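Local coordinates for esterase (Alcaligenes sp., PDB 1QLW), which probably hydrolyses carboxylic esters, as a bacterial carboxylic esterase of the alpha/beta-hydrolase fold, at residues Val248-Asp254 with Gly283-Pro289; Leu203-Gln207 with His298-Gln302; Cys234-Val240 with Cys269-Ala275; Gly209-Phe213 with Ala225-Val229; Leu243-Val248 with Leu276-Lys282. All coordinates share one frame. Numbering follows the deposited sequence.

Contact 1 of 5, residues Val248-Asp254 with Gly283-Pro289; sequences VLVVFGD and GQLMSLP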
# COMPACT_ATOMS: atom_id res chain seq x y z
N VAL A 248 -24.99 -13.70 -6.63
CA VAL A 248 -24.67 -12.75 -5.58
C VAL A 248 -24.83 -13.34 -4.19
O VAL A 248 -25.83 -13.96 -3.89
CB VAL A 248 -25.60 -11.51 -5.67
CG1 VAL A 248 -25.40 -10.56 -4.51
CG2 VAL A 248 -25.46 -10.80 -7.01
N LEU A 249 -23.80 -13.08 -3.36
CA LEU A 249 -23.83 -13.43 -1.96
C LEU A 249 -23.59 -12.18 -1.13
O LEU A 249 -22.60 -11.49 -1.37
CB LEU A 249 -22.74 -14.46 -1.63
CG LEU A 249 -22.64 -14.87 -0.17
CD1 LEU A 249 -23.88 -15.64 0.29
CD2 LEU A 249 -21.40 -15.72 0.07
N VAL A 250 -24.49 -11.88 -0.20
CA VAL A 250 -24.32 -10.75 0.72
C VAL A 250 -24.20 -11.36 2.11
O VAL A 250 -25.04 -12.18 2.48
CB VAL A 250 -25.47 -9.74 0.61
CG1 VAL A 250 -25.36 -8.68 1.69
CG2 VAL A 250 -25.52 -9.14 -0.79
N VAL A 251 -23.19 -10.98 2.88
CA VAL A 251 -22.92 -11.60 4.17
C VAL A 251 -23.03 -10.57 5.29
O VAL A 251 -22.43 -9.49 5.22
CB VAL A 251 -21.50 -12.21 4.21
CG1 VAL A 251 -21.31 -12.99 5.51
CG2 VAL A 251 -21.24 -13.10 3.01
N PHE A 252 -23.78 -10.91 6.34
CA PHE A 252 -23.91 -10.08 7.52
C PHE A 252 -23.56 -10.86 8.78
O PHE A 252 -23.85 -12.06 8.90
CB PHE A 252 -25.31 -9.46 7.70
CG PHE A 252 -25.51 -8.22 6.87
CD1 PHE A 252 -25.87 -8.26 5.54
CD2 PHE A 252 -25.37 -6.97 7.46
CE1 PHE A 252 -26.04 -7.09 4.81
CE2 PHE A 252 -25.52 -5.80 6.73
CZ PHE A 252 -25.87 -5.85 5.40
N GLY A 253 -22.94 -10.16 9.72
CA GLY A 253 -22.56 -10.69 11.00
C GLY A 253 -23.60 -10.55 12.09
O GLY A 253 -24.81 -10.67 11.86
N ASP A 254 -23.12 -10.31 13.30
CA ASP A 254 -23.96 -10.27 14.49
C ASP A 254 -24.02 -8.92 15.15
O ASP A 254 -23.37 -7.95 14.73
CB ASP A 254 -23.50 -11.37 15.45
CG ASP A 254 -24.56 -11.95 16.36
OD1 ASP A 254 -25.72 -11.49 16.37
OD2 ASP A 254 -24.20 -12.90 17.08
N GLY A 283 -29.49 -14.96 -5.77
CA GLY A 283 -28.94 -14.21 -4.66
C GLY A 283 -29.16 -14.92 -3.34
O GLY A 283 -30.20 -15.55 -3.14
N GLN A 284 -28.23 -14.75 -2.42
CA GLN A 284 -28.36 -15.24 -1.07
C GLN A 284 -27.90 -14.18 -0.09
O GLN A 284 -26.84 -13.57 -0.29
CB GLN A 284 -27.53 -16.51 -0.85
CG GLN A 284 -27.52 -17.04 0.56
CD GLN A 284 -26.75 -18.33 0.75
OE1 GLN A 284 -26.59 -19.12 -0.18
NE2 GLN A 284 -26.33 -18.54 1.99
N LEU A 285 -28.66 -14.01 0.98
CA LEU A 285 -28.24 -13.18 2.09
C LEU A 285 -27.88 -14.16 3.21
O LEU A 285 -28.77 -14.83 3.76
CB LEU A 285 -29.30 -12.17 2.53
CG LEU A 285 -28.63 -11.04 3.35
CD1 LEU A 285 -29.35 -9.73 3.20
CD2 LEU A 285 -28.42 -11.47 4.79
N MET A 286 -26.60 -14.26 3.49
CA MET A 286 -26.09 -15.11 4.54
C MET A 286 -25.96 -14.31 5.83
O MET A 286 -25.07 -13.46 5.93
CB MET A 286 -24.74 -15.66 4.08
CG MET A 286 -24.02 -16.51 5.10
SD MET A 286 -22.42 -17.07 4.52
CE MET A 286 -22.90 -18.27 3.29
N SER A 287 -26.85 -14.56 6.77
CA SER A 287 -26.80 -13.97 8.09
C SER A 287 -26.13 -15.02 8.98
O SER A 287 -26.69 -16.08 9.25
CB SER A 287 -28.19 -13.57 8.56
OG SER A 287 -28.21 -13.18 9.89
N LEU A 288 -24.92 -14.73 9.46
CA LEU A 288 -24.16 -15.73 10.20
C LEU A 288 -24.91 -16.28 11.39
O LEU A 288 -24.84 -17.51 11.58
CB LEU A 288 -22.77 -15.17 10.49
CG LEU A 288 -21.90 -14.96 9.24
CD1 LEU A 288 -20.65 -14.19 9.61
CD2 LEU A 288 -21.55 -16.27 8.58
N PRO A 289 -25.58 -15.50 12.22
CA PRO A 289 -26.28 -16.06 13.37
C PRO A 289 -27.29 -17.12 13.01
O PRO A 289 -27.47 -18.09 13.77
CB PRO A 289 -26.95 -14.86 14.02
CG PRO A 289 -26.00 -13.73 13.69
CD PRO A 289 -25.64 -14.02 12.24
O HOH W 1 -27.11 -10.79 10.27
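Five main-chain hydrogen bonds join V248-D254 to G283-P289 as parallel strands. Q284 N gives to V248 O (2.9 Å), V250 N to Q284 O (2.9 Å), M286 N to V250 O (2.8 Å), F252 N to M286 O (2.9 Å) and L288 N to F252 O (2.9 Å). Donor and acceptor roles alternate between the chains, and the strand axes diverge by just 16°. CA-H...O contacts fill the gaps, among them G283 CA to V248 O at 3.2 Å and V251 CA to M286 O at 3.3 Å. Strand 283-287 is the edge strand of the central alpha/beta-hydrolase sheet, and 248-252 its inner neighbour, joined to it through helix 263-278 in a beta-alpha-beta unit. Apolar contacts divide between the two sheet faces. On one, L249 CD1 meets M286 CB at 3.9 Å and V251 CG1 lies 4.3 Å from M286 SD, with helix 306-319 packing over L249 and M286. On the other, F252 CD1 approaches L285 CD2 at 4.2 Å, beneath helix 263-278. Beyond the strands, water 1 bridges G253 O (2.8 Å) and S287 OG (2.7 Å), while P289 CG packs 3.5 Å from D254 OD1; D254 OD2 is hydrogen-bonded to G295 N.

Contact 2 of 5, residues Leu203-Gln207 with His298-Gln302; sequences LSHSQ and HMMMQ. With SO4 (sulfate ion), chain D.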
# COMPACT_ATOMS: atom_id res chain seq x y z
N LEU A 203 -15.19 -9.38 -4.51
CA LEU A 203 -15.54 -9.46 -3.09
C LEU A 203 -15.25 -8.11 -2.45
O LEU A 203 -14.12 -7.65 -2.42
CB LEU A 203 -14.77 -10.59 -2.43
CG LEU A 203 -15.22 -10.95 -1.01
CD1 LEU A 203 -14.85 -12.38 -0.68
CD2 LEU A 203 -14.66 -9.98 -0.01
N SER A 204 -16.31 -7.46 -1.98
CA SER A 204 -16.23 -6.12 -1.43
C SER A 204 -16.71 -6.05 0.01
O SER A 204 -17.20 -7.02 0.59
CB SER A 204 -16.99 -5.13 -2.30
OG SER A 204 -18.36 -5.47 -2.28
N HIS A 205 -16.58 -4.87 0.61
CA HIS A 205 -16.83 -4.67 2.03
C HIS A 205 -17.32 -3.27 2.31
O HIS A 205 -16.65 -2.30 1.95
CB HIS A 205 -15.50 -4.89 2.80
CG HIS A 205 -15.61 -4.86 4.29
ND1 HIS A 205 -14.59 -4.34 5.07
CD2 HIS A 205 -16.58 -5.31 5.12
CE1 HIS A 205 -15.00 -4.48 6.33
NE2 HIS A 205 -16.18 -5.07 6.41
N SER A 206 -18.46 -3.11 2.99
CA SER A 206 -18.84 -1.83 3.57
C SER A 206 -18.91 -0.68 2.59
O SER A 206 -19.77 -0.78 1.70
CB SER A 206 -17.90 -1.57 4.75
OG SER A 206 -18.56 -0.71 5.69
N GLN A 207 -18.10 0.38 2.66
CA GLN A 207 -18.13 1.45 1.66
C GLN A 207 -18.04 0.93 0.23
O GLN A 207 -18.65 1.50 -0.67
CB GLN A 207 -16.91 2.34 1.94
CG GLN A 207 -16.62 3.42 0.90
CD GLN A 207 -15.27 4.00 1.25
OE1 GLN A 207 -14.23 3.42 0.89
NE2 GLN A 207 -15.23 5.08 2.00
N HIS A 298 -18.23 -6.27 12.23
CA HIS A 298 -18.15 -5.80 10.84
C HIS A 298 -16.84 -6.21 10.16
O HIS A 298 -16.79 -6.36 8.95
CB HIS A 298 -18.25 -4.28 10.86
CG HIS A 298 -18.22 -3.64 9.52
ND1 HIS A 298 -19.15 -3.90 8.54
CD2 HIS A 298 -17.38 -2.72 8.99
CE1 HIS A 298 -18.86 -3.18 7.46
NE2 HIS A 298 -17.81 -2.42 7.73
N MET A 299 -15.79 -6.38 10.96
CA MET A 299 -14.48 -6.77 10.47
C MET A 299 -14.34 -8.29 10.49
O MET A 299 -13.34 -8.85 10.95
CB MET A 299 -13.39 -6.10 11.30
CG MET A 299 -13.41 -4.59 11.25
SD MET A 299 -13.20 -3.86 9.63
CE MET A 299 -11.58 -4.45 9.18
N MET A 300 -15.33 -8.98 9.91
CA MET A 300 -15.41 -10.44 10.09
C MET A 300 -14.26 -11.18 9.42
O MET A 300 -13.94 -12.30 9.83
CB MET A 300 -16.76 -10.96 9.63
CG MET A 300 -16.98 -10.83 8.13
SD MET A 300 -18.60 -11.47 7.63
CE MET A 300 -19.65 -10.20 8.36
N MET A 301 -13.62 -10.59 8.41
CA MET A 301 -12.44 -11.17 7.79
C MET A 301 -11.23 -11.16 8.72
O MET A 301 -10.25 -11.85 8.47
CB MET A 301 -12.10 -10.49 6.47
CG MET A 301 -11.57 -9.07 6.54
SD MET A 301 -12.71 -7.82 7.18
CE MET A 301 -13.91 -7.80 5.83
N GLN A 302 -11.30 -10.41 9.83
CA GLN A 302 -10.25 -10.33 10.83
C GLN A 302 -10.63 -11.00 12.16
O GLN A 302 -9.81 -11.08 13.07
CB GLN A 302 -9.90 -8.86 11.14
CG GLN A 302 -9.34 -8.14 9.92
CD GLN A 302 -9.05 -6.68 10.16
OE1 GLN A 302 -9.28 -6.15 11.24
NE2 GLN A 302 -8.54 -6.04 9.11
S SO4 D . -20.05 2.80 4.65
O1 SO4 D . -20.79 3.65 5.66
O2 SO4 D . -20.27 1.36 5.08
O3 SO4 D . -18.61 3.16 4.72
O4 SO4 D . -20.65 2.96 3.30
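A strand end and a distant loop meet here in what is consistent with the catalytic triad of an alpha/beta hydrolase. The strand reaching L203 and S204 runs in the sheet beside strand 223-229 and delivers H205 to the loop H298-Q302. H205 is held on several sides: its NE2 gives a hydrogen bond to H298 O (2.9 Å), and its ring forms an offset stack with the H298 ring, centroids 4.3 Å apart and planes at 26°. M301 CE sits over one face of the H205 ring in a CH-pi contact, 3.5 Å from the centroid, whereas M299 SD sits at the ring edge, 3.8 Å from H205 CE1. S206 follows with strained angles (phi 57°, psi -116°), the tight turn expected of a nucleophile elbow, and its CA-to-CB bond points toward the loop. S206 OG lies 2.8 Å from H298 NE2 and donates to O2 of a sulfate, probably from the crystallisation liquor, at 2.8 Å. H298 ND1 is hydrogen-bonded to E230 OE1, so S206, H298 and E230 line up as nucleophile, base and acid probably would. Q207 then borders the same ion, its CB 3.4 Å from sulfate O3.

Contact 3 of 5, residues Cys234-Val240 with Cys269-Ala275; sequences CPKPEDV and CHAFIDA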
# COMPACT_ATOMS: atom_id res chain seq x y z
N CYS A 234 -26.86 -1.76 -0.69
CA CYS A 234 -27.08 -2.78 -1.70
C CYS A 234 -27.80 -2.06 -2.84
O CYS A 234 -28.36 -0.97 -2.65
CB CYS A 234 -27.95 -3.92 -1.15
SG CYS A 234 -27.11 -5.19 -0.22
N PRO A 235 -27.82 -2.63 -4.04
CA PRO A 235 -28.62 -2.07 -5.13
C PRO A 235 -30.09 -1.98 -4.75
O PRO A 235 -30.54 -2.71 -3.85
CB PRO A 235 -28.43 -3.06 -6.27
CG PRO A 235 -27.15 -3.76 -5.96
CD PRO A 235 -27.13 -3.86 -4.44
N LYS A 236 -30.83 -1.10 -5.41
CA LYS A 236 -32.27 -1.00 -5.22
C LYS A 236 -32.94 -2.13 -5.96
O LYS A 236 -32.38 -2.81 -6.83
CB LYS A 236 -32.76 0.35 -5.73
CG LYS A 236 -32.17 1.57 -5.05
CD LYS A 236 -32.48 1.61 -3.57
CE LYS A 236 -32.13 2.97 -2.98
NZ LYS A 236 -33.01 4.06 -3.49
N PRO A 237 -34.15 -2.52 -5.53
CA PRO A 237 -34.87 -3.61 -6.17
C PRO A 237 -34.99 -3.35 -7.66
O PRO A 237 -34.93 -4.26 -8.48
CB PRO A 237 -36.21 -3.69 -5.48
CG PRO A 237 -36.24 -2.65 -4.44
CD PRO A 237 -34.98 -1.84 -4.51
N GLU A 238 -35.06 -2.09 -8.08
CA GLU A 238 -35.17 -1.67 -9.45
C GLU A 238 -33.88 -1.87 -10.25
O GLU A 238 -33.89 -1.73 -11.47
CB GLU A 238 -35.58 -0.19 -9.49
CG GLU A 238 -36.93 0.14 -8.91
CD GLU A 238 -37.05 0.07 -7.41
OE1 GLU A 238 -36.05 0.21 -6.67
OE2 GLU A 238 -38.20 -0.12 -6.94
N ASP A 239 -32.77 -2.20 -9.61
CA ASP A 239 -31.49 -2.41 -10.26
C ASP A 239 -31.23 -3.86 -10.60
O ASP A 239 -30.14 -4.15 -11.11
CB ASP A 239 -30.39 -1.93 -9.30
CG ASP A 239 -30.34 -0.44 -9.07
OD1 ASP A 239 -30.81 0.35 -9.91
OD2 ASP A 239 -29.76 -0.04 -8.03
N VAL A 240 -32.18 -4.78 -10.39
CA VAL A 240 -31.85 -6.18 -10.55
C VAL A 240 -31.71 -6.69 -11.95
O VAL A 240 -30.97 -7.67 -12.13
CB VAL A 240 -32.77 -7.11 -9.73
CG1 VAL A 240 -32.66 -6.79 -8.25
CG2 VAL A 240 -34.22 -7.02 -10.18
N CYS A 269 -30.78 -4.91 2.16
CA CYS A 269 -30.11 -5.96 1.37
C CYS A 269 -31.05 -7.13 1.14
O CYS A 269 -31.03 -7.71 0.05
CB CYS A 269 -28.81 -6.34 2.05
SG CYS A 269 -27.54 -5.08 1.81
N HIS A 270 -31.90 -7.48 2.10
CA HIS A 270 -32.90 -8.52 1.84
C HIS A 270 -33.84 -8.10 0.71
O HIS A 270 -34.20 -8.94 -0.12
CB HIS A 270 -33.77 -8.79 3.07
CG HIS A 270 -33.14 -9.71 4.05
ND1 HIS A 270 -32.87 -11.04 3.78
CD2 HIS A 270 -32.77 -9.49 5.35
CE1 HIS A 270 -32.39 -11.61 4.88
NE2 HIS A 270 -32.30 -10.69 5.83
N ALA A 271 -34.25 -6.84 0.68
CA ALA A 271 -35.18 -6.41 -0.37
C ALA A 271 -34.52 -6.63 -1.73
O ALA A 271 -35.17 -7.04 -2.68
CB ALA A 271 -35.62 -4.99 -0.15
N PHE A 272 -33.24 -6.28 -1.83
CA PHE A 272 -32.47 -6.50 -3.05
C PHE A 272 -32.40 -7.96 -3.43
O PHE A 272 -32.71 -8.32 -4.56
CB PHE A 272 -31.06 -5.91 -2.86
CG PHE A 272 -30.06 -6.39 -3.87
CD1 PHE A 272 -30.23 -6.19 -5.22
CD2 PHE A 272 -28.96 -7.09 -3.37
CE1 PHE A 272 -29.27 -6.69 -6.09
CE2 PHE A 272 -28.00 -7.56 -4.24
CZ PHE A 272 -28.18 -7.37 -5.59
N ILE A 273 -31.96 -8.80 -2.50
CA ILE A 273 -31.80 -10.22 -2.80
C ILE A 273 -33.12 -10.84 -3.20
O ILE A 273 -33.17 -11.62 -4.16
CB ILE A 273 -31.17 -10.92 -1.59
CG1 ILE A 273 -29.71 -10.48 -1.38
CG2 ILE A 273 -31.27 -12.44 -1.72
CD1 ILE A 273 -28.76 -10.89 -2.48
N ASP A 274 -34.18 -10.54 -2.48
CA ASP A 274 -35.49 -11.09 -2.83
C ASP A 274 -35.92 -10.64 -4.21
O ASP A 274 -36.46 -11.45 -4.98
CB ASP A 274 -36.52 -10.67 -1.78
CG ASP A 274 -36.28 -11.32 -0.44
OD1 ASP A 274 -35.50 -12.29 -0.32
OD2 ASP A 274 -36.91 -10.84 0.52
N ALA A 275 -35.73 -9.37 -4.54
CA ALA A 275 -36.05 -8.86 -5.87
C ALA A 275 -35.22 -9.56 -6.94
O ALA A 275 -35.74 -9.88 -8.01
CB ALA A 275 -35.85 -7.36 -5.95
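C234 and C269 are covalently joined: SG to SG measures 2.1 Å, both chi1 angles are m (-84° and -75°), and a chi3 of 99° gives the bridge right-handed torsion near the relaxed value. One helical turn further on, F272 takes the t rotamer (chi1 164°), which places its ring between the helix and the loop C234-V240. P235 lies flat over a face of that ring: its CD is 3.6 Å from the ring centroid and 3° off the normal, a CH-pi contact, and its CG comes 3.6 Å from F272 CE1. C234 CB approaches F272 CD2 at 4.0 Å, and C234 SG makes an oblique sulfur-aromatic contact, 5.2 Å from the centroid. V240, in the m rotamer, points CG1 into the angle between F272 and A275, 3.9 Å from F272 CD1 and 4.0 Å from A275 CB. The small A275 also lets P237 close in, CB to CB at 3.7 Å. Within the loop, D239 (chi1 m) turns OD2 back to accept from K236 N at 3.0 Å, closing over the 3-10 turn 237-239. The F272 ring also meets F213 of helix 211-218 edge-to-face. A disulfide beside a proline-aromatic contact thus fastens the connection leading into strand 248-252 to helix 263-278, which covers the alpha/beta-hydrolase sheet face carrying V248, V250 and F252.

Contact 4 of 5, residues Gly209-Phe213 with Ala225-Val229; sequences GIYPF and AIVSV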
# COMPACT_ATOMS: atom_id res chain seq x y z
N GLY A 209 -19.03 -1.99 -0.69
CA GLY A 209 -20.05 -3.00 -0.89
C GLY A 209 -20.80 -2.84 -2.19
O GLY A 209 -21.03 -3.83 -2.90
N ILE A 210 -21.20 -1.61 -2.50
CA ILE A 210 -21.97 -1.34 -3.71
C ILE A 210 -21.13 -1.38 -4.98
O ILE A 210 -21.67 -1.54 -6.08
CB ILE A 210 -22.65 0.04 -3.56
CG1 ILE A 210 -23.76 0.24 -4.59
CG2 ILE A 210 -21.66 1.19 -3.63
CD1 ILE A 210 -24.91 -0.74 -4.50
N TYR A 211 -19.80 -1.21 -4.87
CA TYR A 211 -18.97 -1.10 -6.06
C TYR A 211 -19.16 -2.18 -7.09
O TYR A 211 -19.33 -1.86 -8.27
CB TYR A 211 -17.48 -0.95 -5.75
CG TYR A 211 -17.00 0.28 -5.02
CD1 TYR A 211 -17.81 1.34 -4.62
CD2 TYR A 211 -15.63 0.40 -4.77
CE1 TYR A 211 -17.27 2.42 -3.94
CE2 TYR A 211 -15.09 1.48 -4.12
CZ TYR A 211 -15.92 2.50 -3.69
OH TYR A 211 -15.44 3.60 -3.01
N PRO A 212 -19.09 -3.46 -6.73
CA PRO A 212 -19.20 -4.49 -7.77
C PRO A 212 -20.49 -4.44 -8.54
O PRO A 212 -20.52 -4.80 -9.72
CB PRO A 212 -19.03 -5.81 -7.02
CG PRO A 212 -18.46 -5.47 -5.72
CD PRO A 212 -18.78 -4.03 -5.41
N PHE A 213 -21.57 -4.06 -7.86
CA PHE A 213 -22.86 -3.96 -8.51
C PHE A 213 -22.89 -2.80 -9.49
O PHE A 213 -23.49 -2.89 -10.56
CB PHE A 213 -23.97 -3.79 -7.46
CG PHE A 213 -23.99 -4.91 -6.45
CD1 PHE A 213 -24.49 -6.16 -6.78
CD2 PHE A 213 -23.51 -4.71 -5.18
CE1 PHE A 213 -24.53 -7.18 -5.85
CE2 PHE A 213 -23.55 -5.71 -4.23
CZ PHE A 213 -24.06 -6.96 -4.57
N ALA A 225 -19.12 -13.51 -10.37
CA ALA A 225 -19.96 -13.57 -9.19
C ALA A 225 -19.58 -12.38 -8.30
O ALA A 225 -18.49 -11.82 -8.47
CB ALA A 225 -19.77 -14.87 -8.42
N ILE A 226 -20.47 -12.03 -7.39
CA ILE A 226 -20.24 -10.94 -6.46
C ILE A 226 -20.49 -11.42 -5.04
O ILE A 226 -21.54 -12.01 -4.79
CB ILE A 226 -21.12 -9.71 -6.77
CG1 ILE A 226 -20.81 -9.16 -8.16
CG2 ILE A 226 -21.02 -8.67 -5.67
CD1 ILE A 226 -21.80 -8.14 -8.66
N VAL A 227 -19.55 -11.12 -4.16
CA VAL A 227 -19.69 -11.35 -2.74
C VAL A 227 -19.55 -9.98 -2.05
O VAL A 227 -18.55 -9.31 -2.29
CB VAL A 227 -18.66 -12.33 -2.17
CG1 VAL A 227 -18.81 -12.49 -0.66
CG2 VAL A 227 -18.74 -13.68 -2.88
N SER A 228 -20.52 -9.58 -1.25
CA SER A 228 -20.45 -8.27 -0.60
C SER A 228 -20.61 -8.50 0.90
O SER A 228 -21.65 -9.00 1.33
CB SER A 228 -21.51 -7.36 -1.22
OG SER A 228 -21.50 -6.03 -0.80
N VAL A 229 -19.60 -8.12 1.67
CA VAL A 229 -19.59 -8.26 3.12
C VAL A 229 -20.09 -6.98 3.77
O VAL A 229 -19.45 -5.93 3.62
CB VAL A 229 -18.18 -8.61 3.61
CG1 VAL A 229 -18.20 -8.73 5.12
CG2 VAL A 229 -17.70 -9.89 2.95
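This is a buried helix-on-sheet contact, the N-terminal part of helix 211-218 and the residues leading into it lying against strand 223-229 near the middle of the fold. Of the strand residues, I226 and S228 point toward the helix, while V227 and V229 face away, V227 onto helix 306-319. I226 does most of the apolar work. Its CG2 meets P212 CB at 3.7 Å and F213 CZ at 3.7 Å, and sits over a face of the F213 ring as a CH-pi contact, 4.1 Å from the centroid and 28° off the normal; its CD1 reaches P212 O at 3.7 Å. F213, in the m rotamer, swings the end of its side chain closer to the strand than its CB direction suggests, so that CE2 comes 4.0 Å from S228 CB. One polar link accompanies this: S228 OG donates to G209 O at 3.1 Å. G209 leaves room for that hydroxyl: a CB there would stand 3.3 Å from S228 OG. Strand 200-205, helix 211-218 and strand 223-229 form a beta-alpha-beta crossover, and the sharp turn at S206 lies between strand 200-205 and this helix, the arrangement characteristic of the nucleophile elbow region in alpha/beta hydrolases.

Contact 5 of 5, residues Leu243-Val248 with Leu276-Lys282; sequences LTSIPV and LNAAGGK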
# COMPACT_ATOMS: atom_id res chain seq x y z
N LEU A 243 -28.37 -7.60 -13.39
CA LEU A 243 -27.62 -8.51 -12.54
C LEU A 243 -28.10 -9.94 -12.50
O LEU A 243 -27.57 -10.78 -11.76
CB LEU A 243 -27.69 -7.95 -11.09
CG LEU A 243 -27.21 -6.50 -10.94
CD1 LEU A 243 -27.41 -6.02 -9.51
CD2 LEU A 243 -25.74 -6.34 -11.33
N THR A 244 -29.13 -10.30 -13.28
CA THR A 244 -29.73 -11.62 -13.12
C THR A 244 -28.86 -12.78 -13.57
O THR A 244 -29.23 -13.93 -13.29
CB THR A 244 -31.11 -11.71 -13.81
OG1 THR A 244 -30.96 -11.29 -15.16
CG2 THR A 244 -32.10 -10.83 -13.08
N SER A 245 -27.76 -12.56 -14.29
CA SER A 245 -26.89 -13.64 -14.68
C SER A 245 -25.64 -13.70 -13.80
O SER A 245 -24.79 -14.56 -14.07
CB SER A 245 -26.47 -13.52 -16.15
OG SER A 245 -27.56 -13.94 -16.96
N ILE A 246 -25.54 -12.87 -12.78
CA ILE A 246 -24.36 -12.88 -11.91
C ILE A 246 -24.78 -13.33 -10.52
O ILE A 246 -25.52 -12.59 -9.86
CB ILE A 246 -23.75 -11.46 -11.83
CG1 ILE A 246 -23.28 -10.99 -13.21
CG2 ILE A 246 -22.59 -11.42 -10.86
CD1 ILE A 246 -22.99 -9.51 -13.30
N PRO A 247 -24.36 -14.49 -10.05
CA PRO A 247 -24.74 -14.92 -8.69
C PRO A 247 -24.19 -13.93 -7.67
O PRO A 247 -23.07 -13.44 -7.80
CB PRO A 247 -24.15 -16.31 -8.57
CG PRO A 247 -23.90 -16.77 -9.96
CD PRO A 247 -23.57 -15.52 -10.74
N VAL A 248 -24.99 -13.70 -6.63
CA VAL A 248 -24.67 -12.75 -5.58
C VAL A 248 -24.83 -13.34 -4.19
O VAL A 248 -25.83 -13.96 -3.89
CB VAL A 248 -25.60 -11.51 -5.67
CG1 VAL A 248 -25.40 -10.56 -4.51
CG2 VAL A 248 -25.46 -10.80 -7.01
N LEU A 276 -33.95 -9.80 -6.65
CA LEU A 276 -33.07 -10.47 -7.60
C LEU A 276 -33.56 -11.88 -7.88
O LEU A 276 -33.65 -12.31 -9.04
CB LEU A 276 -31.65 -10.48 -7.02
CG LEU A 276 -30.59 -11.13 -7.90
CD1 LEU A 276 -30.42 -10.40 -9.22
CD2 LEU A 276 -29.26 -11.17 -7.14
N ASN A 277 -33.90 -12.63 -6.83
CA ASN A 277 -34.42 -13.98 -7.03
C ASN A 277 -35.75 -13.96 -7.77
O ASN A 277 -35.98 -14.79 -8.66
CB ASN A 277 -34.54 -14.71 -5.70
CG ASN A 277 -33.17 -15.06 -5.14
OD1 ASN A 277 -32.26 -15.38 -5.90
ND2 ASN A 277 -33.05 -15.00 -3.83
N ALA A 278 -36.62 -12.99 -7.45
CA ALA A 278 -37.92 -12.94 -8.12
C ALA A 278 -37.79 -12.64 -9.60
O ALA A 278 -38.63 -13.07 -10.39
CB ALA A 278 -38.80 -11.91 -7.43
N ALA A 279 -36.72 -11.94 -10.00
CA ALA A 279 -36.46 -11.59 -11.37
C ALA A 279 -35.70 -12.67 -12.14
O ALA A 279 -35.36 -12.46 -13.32
CB ALA A 279 -35.65 -10.30 -11.47
N GLY A 280 -35.44 -13.80 -11.52
CA GLY A 280 -34.75 -14.89 -12.19
C GLY A 280 -33.26 -14.95 -11.92
O GLY A 280 -32.57 -15.77 -12.53
N GLY A 281 -32.76 -14.09 -11.03
CA GLY A 281 -31.34 -14.13 -10.66
C GLY A 281 -31.15 -15.16 -9.55
O GLY A 281 -32.03 -15.95 -9.23
N LYS A 282 -29.96 -15.11 -8.96
CA LYS A 282 -29.54 -16.04 -7.93
C LYS A 282 -28.81 -15.23 -6.86
O LYS A 282 -27.65 -14.83 -7.04
CB LYS A 282 -28.64 -17.14 -8.47
CG LYS A 282 -29.12 -18.16 -9.47
CD LYS A 282 -27.97 -18.98 -10.06
CE LYS A 282 -27.12 -19.67 -9.02
NZ LYS A 282 -25.74 -19.99 -9.49
O HOH W 2 -30.04 -17.04 -12.60
O HOH W 3 -31.29 -15.47 -15.26
O HOH W 4 -28.14 -13.26 -10.21
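L276 lays its side chain across the segment L243-V248: CD1 is 4.1 Å from L243 CB and 4.2 Å from T244 CG2, while CD2 touches V248 CG2 at 3.8 Å. T244 CG2 also meets A279, 3.9 Å from its CB and 3.7 Å from its O. The helix ends here in a Schellman motif: G280 has positive phi (97°), G281 N bonds back to L276 O (2.8 Å) and G280 N to N277 O (3.1 Å). Against it, L243 to I246 form a type I beta turn with I246 N bonded to L243 O (3.1 Å), so two chain reversals abut just before parallel strands 248-252 and 283-287 of the central sheet. At G281 a CB would clash with L276 CD1 and crowd T244 CA; its bare CA instead makes a CA-H...O contact with T244 O at 3.4 Å. V248 N donates to K282 O at 2.9 Å, and P247 CA lies 3.3 Å from the same oxygen. Water 4 links I246 O (2.7 Å) to K282 N (2.9 Å). The K282 chain runs along P247, its NZ 3.7 Å from P247 CG and hydrogen-bonded to N320 OD1.

In the fold
Contacts 1, 2 and 4 all reach one sheet, whose strands 200-205, 223-229, 248-252 and 283-287 lie side by side in chain order; centres of contacts 1, 2 and 4 are 11 to 12 Å apart. Contact 4 closes before contacts 3, 5 and 1 begin, and the segments of contact 2 enclose all four. Contacts 3 and 5, 10 Å apart between centres, share helix 263-278, which packs on the contact 1 strands, and contacts 1 and 5 share V248. The probable catalytic contact 2 touches contact 1 through M300, which packs on V251, G253 and L288, but stays about 9 Å, nearest atoms, from contact 5: the site lies at the C-terminal ends of the strands, the turns of contact 5 at the N-terminal ends.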